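Local coordinates for protein Plm1 (Streptomyces sp. HK803, PDB 4HXY) that probably reduces the beta-keto group of the growing polyketide with NADPH, as the ketoreductase of the first module of phoslactomycin biosynthesis, at residues A[6-11]-A[412-417]; A[159-162]-A[167-170]; A[118-123]-A[282-287]. One frame throughout, in Å; residues are numbered along the deposited sequence.

Contact 1 of 3, residues A[6-11]-A[412-417]; sequences GWFSET and VTWSRF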
# COMPACT_ATOMS: atom_id res chain seq x y z
N GLY A 6 16.73 3.47 -7.74
CA GLY A 6 16.78 3.19 -6.31
C GLY A 6 15.91 2.01 -5.93
O GLY A 6 14.75 1.91 -6.39
N TRP A 7 16.47 1.12 -5.11
CA TRP A 7 15.76 -0.04 -4.56
C TRP A 7 15.75 0.11 -3.05
O TRP A 7 16.79 0.34 -2.42
CB TRP A 7 16.43 -1.35 -4.93
CG TRP A 7 16.19 -1.74 -6.33
CD1 TRP A 7 16.75 -1.18 -7.45
CD2 TRP A 7 15.35 -2.80 -6.79
NE1 TRP A 7 16.29 -1.83 -8.58
CE2 TRP A 7 15.43 -2.82 -8.20
CE3 TRP A 7 14.54 -3.72 -6.16
CZ2 TRP A 7 14.73 -3.75 -8.97
CZ3 TRP A 7 13.82 -4.63 -6.93
CH2 TRP A 7 13.92 -4.63 -8.32
N PHE A 8 14.55 0.01 -2.48
CA PHE A 8 14.38 0.17 -1.05
C PHE A 8 13.44 -0.88 -0.50
O PHE A 8 12.74 -1.56 -1.25
CB PHE A 8 13.86 1.59 -0.71
CG PHE A 8 14.52 2.68 -1.49
CD1 PHE A 8 14.00 3.10 -2.70
CD2 PHE A 8 15.67 3.28 -1.02
CE1 PHE A 8 14.60 4.12 -3.43
CE2 PHE A 8 16.29 4.29 -1.73
CZ PHE A 8 15.76 4.72 -2.94
N SER A 9 13.46 -1.01 0.83
CA SER A 9 12.57 -1.92 1.54
C SER A 9 12.22 -1.35 2.91
O SER A 9 13.03 -0.68 3.52
CB SER A 9 13.25 -3.26 1.74
OG SER A 9 12.33 -4.21 2.25
N GLU A 10 11.04 -1.68 3.39
CA GLU A 10 10.70 -1.55 4.79
C GLU A 10 11.60 -2.44 5.64
O GLU A 10 11.93 -3.58 5.25
CB GLU A 10 9.24 -1.96 5.00
CG GLU A 10 8.75 -1.81 6.41
CD GLU A 10 7.43 -2.52 6.66
OE1 GLU A 10 6.40 -1.84 6.75
OE2 GLU A 10 7.42 -3.77 6.78
N THR A 11 12.02 -1.94 6.80
CA THR A 11 12.66 -2.77 7.81
C THR A 11 12.25 -2.23 9.18
O THR A 11 11.55 -1.22 9.28
CB THR A 11 14.20 -2.82 7.62
OG1 THR A 11 14.75 -3.84 8.47
CG2 THR A 11 14.83 -1.47 7.96
N VAL A 412 14.98 8.61 -6.30
CA VAL A 412 14.85 9.60 -5.23
C VAL A 412 16.16 10.36 -5.09
O VAL A 412 17.22 9.75 -5.03
CB VAL A 412 14.53 8.95 -3.87
CG1 VAL A 412 14.35 10.03 -2.78
CG2 VAL A 412 13.26 8.08 -3.97
N THR A 413 16.06 11.69 -5.05
CA THR A 413 17.19 12.54 -4.71
C THR A 413 16.94 13.03 -3.28
O THR A 413 16.14 13.95 -3.06
CB THR A 413 17.32 13.71 -5.72
OG1 THR A 413 17.53 13.19 -7.05
CG2 THR A 413 18.48 14.64 -5.35
N TRP A 414 17.60 12.39 -2.33
CA TRP A 414 17.30 12.54 -0.91
C TRP A 414 17.51 13.97 -0.41
O TRP A 414 16.77 14.41 0.46
CB TRP A 414 18.09 11.52 -0.07
CG TRP A 414 17.61 10.15 -0.37
CD1 TRP A 414 18.23 9.21 -1.15
CD2 TRP A 414 16.38 9.59 0.04
NE1 TRP A 414 17.44 8.08 -1.23
CE2 TRP A 414 16.30 8.29 -0.51
CE3 TRP A 414 15.32 10.05 0.82
CZ2 TRP A 414 15.22 7.45 -0.27
CZ3 TRP A 414 14.25 9.22 1.05
CH2 TRP A 414 14.19 7.95 0.49
N SER A 415 18.50 14.68 -0.97
CA SER A 415 18.77 16.06 -0.56
C SER A 415 17.59 17.00 -0.83
O SER A 415 17.41 17.97 -0.10
CB SER A 415 20.02 16.60 -1.29
OG SER A 415 19.80 16.62 -2.68
N ARG A 416 16.79 16.72 -1.86
CA ARG A 416 15.56 17.45 -2.13
C ARG A 416 14.34 16.82 -1.46
O ARG A 416 13.45 17.52 -0.96
CB ARG A 416 15.24 17.52 -3.63
CG ARG A 416 16.22 18.25 -4.52
CD ARG A 416 15.78 18.09 -5.99
NE ARG A 416 16.62 18.84 -6.92
CZ ARG A 416 16.23 19.32 -8.11
NH1 ARG A 416 17.09 19.98 -8.88
NH2 ARG A 416 14.97 19.16 -8.54
N PHE A 417 14.28 15.50 -1.47
CA PHE A 417 13.09 14.82 -0.95
C PHE A 417 12.88 15.04 0.55
O PHE A 417 11.77 15.33 0.98
CB PHE A 417 13.19 13.31 -1.24
CG PHE A 417 12.06 12.50 -0.69
CD1 PHE A 417 10.93 12.28 -1.45
CD2 PHE A 417 12.11 11.98 0.59
CE1 PHE A 417 9.87 11.54 -0.93
CE2 PHE A 417 11.05 11.26 1.11
CZ PHE A 417 9.94 11.03 0.33
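The rings of F8 and W414 meet in an offset edge-to-face pair at the seam between the two halves of a modular ketoreductase, where the N-terminal strand 6-14 joins strand 408-412 of the Rossmann-type half, just before helix 414-421. The two side chains reach past one another in opposite directions, and their planes stand at 84°, nearly perpendicular. W414 turns the edge of its indole that carries CZ2 and NE1 toward the face of F8. The displacement puts the touch near one side of the phenyl ring, where W414 CZ2 lies 3.6 Å from F8 CE2. The closest atoms are carbons, as suits two flat, largely apolar rings. F8 is set in place by its first torsion: CG is anti to its carbonyl carbon (chi1 -43°), and CB already points toward 412-417. L173 and T175 of strand 167-175 also touch it, so the phenyl ring packs against residues of both strands that flank its own, 167-175 and 408-412. Beta-branched V412 suits this place because its two methyls serve different partners. CG2 packs obliquely against F8, 4.2 Å from F8 CE1. W414 is engaged further by F433, whose ring stacks on it, and by F430, so that the C-terminal residues share this aromatic cluster. The other methyl of V412, CG1, rides over the centre of the W414 indole, 3.4 Å above its plane.

Contact 2 of 3, residues A[159-162]-A[167-170]; sequences DQLA and QLWA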
# COMPACT_ATOMS: atom_id res chain seq x y z
N ASP A 159 6.61 7.20 15.54
CA ASP A 159 5.17 7.22 15.23
C ASP A 159 4.69 6.05 14.36
O ASP A 159 3.53 6.01 13.97
CB ASP A 159 4.81 8.56 14.57
CG ASP A 159 5.52 8.77 13.22
OD1 ASP A 159 6.39 7.95 12.83
OD2 ASP A 159 5.18 9.78 12.55
N GLN A 160 5.59 5.11 14.06
CA GLN A 160 5.25 3.89 13.33
C GLN A 160 5.88 2.72 14.07
O GLN A 160 7.04 2.36 13.85
CB GLN A 160 5.69 3.96 11.87
CG GLN A 160 4.92 5.06 11.11
CD GLN A 160 5.26 5.16 9.64
OE1 GLN A 160 5.32 4.15 8.94
NE2 GLN A 160 5.40 6.38 9.14
N LEU A 161 5.08 2.12 14.94
CA LEU A 161 5.59 1.17 15.93
C LEU A 161 4.86 -0.16 15.86
O LEU A 161 3.68 -0.24 15.47
CB LEU A 161 5.43 1.76 17.34
CG LEU A 161 6.25 3.02 17.63
CD1 LEU A 161 5.73 3.70 18.86
CD2 LEU A 161 7.75 2.67 17.75
N ALA A 162 5.55 -1.20 16.32
CA ALA A 162 4.95 -2.51 16.46
C ALA A 162 5.43 -3.13 17.77
O ALA A 162 6.58 -2.97 18.16
CB ALA A 162 5.31 -3.41 15.27
N GLN A 167 8.31 -6.32 23.10
CA GLN A 167 9.33 -5.36 22.69
C GLN A 167 8.76 -4.42 21.65
O GLN A 167 7.91 -4.82 20.87
CB GLN A 167 10.53 -6.08 22.08
CG GLN A 167 11.22 -7.04 23.03
CD GLN A 167 12.12 -6.30 23.98
OE1 GLN A 167 13.22 -5.88 23.60
NE2 GLN A 167 11.65 -6.09 25.21
N LEU A 168 9.26 -3.19 21.64
CA LEU A 168 8.88 -2.17 20.64
C LEU A 168 9.83 -2.16 19.46
O LEU A 168 11.06 -2.12 19.63
CB LEU A 168 8.90 -0.77 21.25
CG LEU A 168 7.62 -0.09 21.72
CD1 LEU A 168 7.93 1.39 21.91
CD2 LEU A 168 6.43 -0.26 20.77
N TRP A 169 9.25 -2.12 18.27
CA TRP A 169 9.99 -2.05 17.01
C TRP A 169 9.50 -0.83 16.25
O TRP A 169 8.31 -0.53 16.28
CB TRP A 169 9.74 -3.29 16.16
CG TRP A 169 10.29 -4.56 16.73
CD1 TRP A 169 9.79 -5.28 17.77
CD2 TRP A 169 11.46 -5.26 16.28
NE1 TRP A 169 10.58 -6.38 18.01
CE2 TRP A 169 11.60 -6.40 17.09
CE3 TRP A 169 12.40 -5.03 15.27
CZ2 TRP A 169 12.65 -7.30 16.94
CZ3 TRP A 169 13.41 -5.94 15.09
CH2 TRP A 169 13.55 -7.06 15.93
N ALA A 170 10.43 -0.13 15.60
CA ALA A 170 10.11 1.09 14.84
C ALA A 170 10.40 0.91 13.37
O ALA A 170 11.45 0.35 12.99
CB ALA A 170 10.91 2.29 15.40
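W169 O draws two groups of strand 160-164: the A162 N-H, with A162 N 2.8 Å from the oxygen, and the weaker CA-H of L161, with L161 CA at 3.2 Å. This is the grip of an antiparallel beta hairpin, formed by strands 160-164 and 167-175. The return bond runs from W169 N to A162 O, also 2.8 Å, making A162 and W169 a hydrogen-bonded pair; L161 and A170 form the adjoining non-hydrogen-bonded pair. The strands are twisted, with 146° between their directions. Side chains alternate between the two faces of the hairpin. On that of A162 and W169, the methyl of A162 is small enough to sit in the sheet beside the large indole, and W12 of strand 6-14 touches both residues. A162 O lies near the plane of the W169 indole, at the edge beside CD1. L161 and A170 occupy the other face. L161 holds CG anti to its carbonyl carbon (chi1 -64°), which carries a branch of the leucine across the strand gap to the small A170. L168 reaches L161 diagonally, its CD2 4.1 Å from L161 CB, and T146 of helix 137-148 touches both leucines. Branched leucines suit these positions because their methyls can span the gap between strands. The crossing branch of L161 is CD2, which stops 4.0 Å from A170 CB.

Contact 3 of 3, residues A[118-123]-A[282-287]; sequences GLELPD and DVRIAE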
# COMPACT_ATOMS: atom_id res chain seq x y z
N GLY A 118 -0.62 11.75 9.29
CA GLY A 118 0.58 12.38 9.85
C GLY A 118 1.03 13.58 9.03
O GLY A 118 1.49 14.59 9.60
N LEU A 119 0.91 13.49 7.71
CA LEU A 119 1.34 14.58 6.83
C LEU A 119 0.29 15.72 6.74
O LEU A 119 0.67 16.90 6.63
CB LEU A 119 1.64 14.08 5.41
CG LEU A 119 2.71 13.00 5.32
CD1 LEU A 119 2.72 12.36 3.93
CD2 LEU A 119 4.07 13.64 5.66
N GLU A 120 -0.99 15.39 6.82
CA GLU A 120 -2.06 16.39 6.70
C GLU A 120 -2.39 17.07 8.02
O GLU A 120 -2.87 18.21 8.01
CB GLU A 120 -3.35 15.77 6.13
CG GLU A 120 -3.18 15.29 4.70
CD GLU A 120 -4.46 14.83 4.06
OE1 GLU A 120 -5.55 14.90 4.70
OE2 GLU A 120 -4.38 14.40 2.89
N LEU A 121 -2.18 16.36 9.13
CA LEU A 121 -2.54 16.82 10.47
C LEU A 121 -1.31 16.67 11.38
O LEU A 121 -1.35 15.98 12.40
CB LEU A 121 -3.72 16.00 11.00
CG LEU A 121 -4.92 15.92 10.07
CD1 LEU A 121 -5.87 14.77 10.50
CD2 LEU A 121 -5.66 17.25 10.02
N PRO A 122 -0.19 17.32 11.02
CA PRO A 122 1.10 16.97 11.62
C PRO A 122 1.20 17.23 13.12
O PRO A 122 1.97 16.54 13.82
CB PRO A 122 2.10 17.83 10.82
CG PRO A 122 1.27 18.91 10.23
CD PRO A 122 -0.02 18.27 9.91
N ASP A 123 0.47 18.23 13.61
CA ASP A 123 0.54 18.55 15.05
C ASP A 123 -0.42 17.71 15.87
O ASP A 123 -0.27 17.62 17.09
CB ASP A 123 0.25 20.04 15.30
CG ASP A 123 -1.12 20.46 14.78
OD1 ASP A 123 -1.36 20.34 13.57
OD2 ASP A 123 -2.00 20.86 15.59
N ASP A 282 -6.76 13.49 -5.66
CA ASP A 282 -6.13 14.41 -4.71
C ASP A 282 -7.24 15.01 -3.85
O ASP A 282 -7.88 15.99 -4.23
CB ASP A 282 -5.39 15.50 -5.50
CG ASP A 282 -4.73 16.55 -4.61
OD1 ASP A 282 -4.65 16.35 -3.38
OD2 ASP A 282 -4.30 17.59 -5.16
N VAL A 283 -7.49 14.38 -2.70
CA VAL A 283 -8.55 14.77 -1.78
C VAL A 283 -8.04 14.61 -0.35
O VAL A 283 -7.67 13.51 0.05
CB VAL A 283 -9.82 13.90 -1.98
CG1 VAL A 283 -11.00 14.45 -1.18
CG2 VAL A 283 -10.16 13.79 -3.47
N ARG A 284 -8.05 15.69 0.43
CA ARG A 284 -7.64 15.62 1.83
C ARG A 284 -8.58 14.73 2.62
O ARG A 284 -9.74 14.57 2.26
CB ARG A 284 -7.59 17.01 2.47
CG ARG A 284 -6.61 18.02 1.82
CD ARG A 284 -5.15 17.61 1.80
NE ARG A 284 -4.65 17.39 0.43
CZ ARG A 284 -3.63 18.01 -0.16
NH1 ARG A 284 -2.89 18.92 0.48
NH2 ARG A 284 -3.32 17.71 -1.42
N ILE A 285 -8.08 14.18 3.73
CA ILE A 285 -8.86 13.34 4.60
C ILE A 285 -10.13 14.07 5.04
O ILE A 285 -11.21 13.46 5.07
CB ILE A 285 -8.05 12.91 5.86
CG1 ILE A 285 -7.01 11.85 5.45
CG2 ILE A 285 -8.98 12.40 6.99
CD1 ILE A 285 -5.89 11.66 6.47
N ALA A 286 -9.99 15.36 5.32
CA ALA A 286 -11.12 16.18 5.78
C ALA A 286 -12.27 16.24 4.76
O ALA A 286 -13.41 16.48 5.16
CB ALA A 286 -10.67 17.59 6.13
N GLU A 287 -11.94 16.07 3.48
CA GLU A 287 -12.91 16.13 2.40
C GLU A 287 -13.29 14.75 1.86
O GLU A 287 -14.08 14.66 0.93
CB GLU A 287 -12.38 16.98 1.25
CG GLU A 287 -12.48 18.50 1.44
CD GLU A 287 -11.72 19.03 2.63
OE1 GLU A 287 -12.37 19.48 3.60
OE2 GLU A 287 -10.47 19.02 2.59
O HOH W 1 -5.81 12.50 1.79
O HOH W 2 -7.41 16.34 6.18
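E120 and R284 have the closest CA atoms across the two segments, with 7.4 Å between E120 CA and R284 CA. E120 lies in the last turn of helix 105-120, from which the chain departs at L121, while 282-287 runs as a loop into a short 3-10 turn in which E287 N bonds back to R284 O. The glutamate spans the gap: its CG is anti to the carbonyl carbon (chi1 -65°) and the chain beyond is extended. The carboxylate therefore arrives where the turn begins. Its OE1 takes the I285 N-H through the syn lone pair, with I285 N at 2.8 Å and the bond nearly straight at 167°. A water donates to OE1 and accepts from A286 N, so one oxygen serves two successive amides. Helix 105-120, from the N-terminal structural subdomain usual in modular ketoreductases, thus meets a loop of the NADPH-binding KR domain. OE2 accepts a second water, which also donates to V283 O, and the backbone N-H of G331. Were the glutamate replaced by alanine, the I285 amide would probably lose its direct acceptor, R284 the carboxylate beside it, and both waters a partner. R284 bends its chain beside the carboxylate, and its NE stays 3.9 Å from E120 OE2, a long, purely electrostatic salt bridge. Its directed partner is D282, whose OD1 lies in the guanidinium plane, 2.7 Å from R284 NH2. The apolar side chain of I285 suits its place because it touches L71 and L74 of helix 67-77, while its CB lies 3.4 Å from E120 OE1.

Overall arrangement
Starting from the N terminus, strand 6-14 opens contact 1, which closes only when the chain returns at 412-417, about 400 residues later. All else nests within that loop. Residues 118-123 begin contact 3, completed at 282-287, and contact 2, between 159-162 and 167-170, closes a short hairpin inside it; none of the loops cross. Contact 2 stays within the N-terminal subdomain, whereas contacts 1 and 3 join that part of the chain to the NADPH-binding half at places whose centres are 23 Å apart. Strand 6-14 also pairs with strand 167-175, so contacts 1 and 2 reach the same sheet through adjacent strands, although their nearest atoms remain about 4 Å apart.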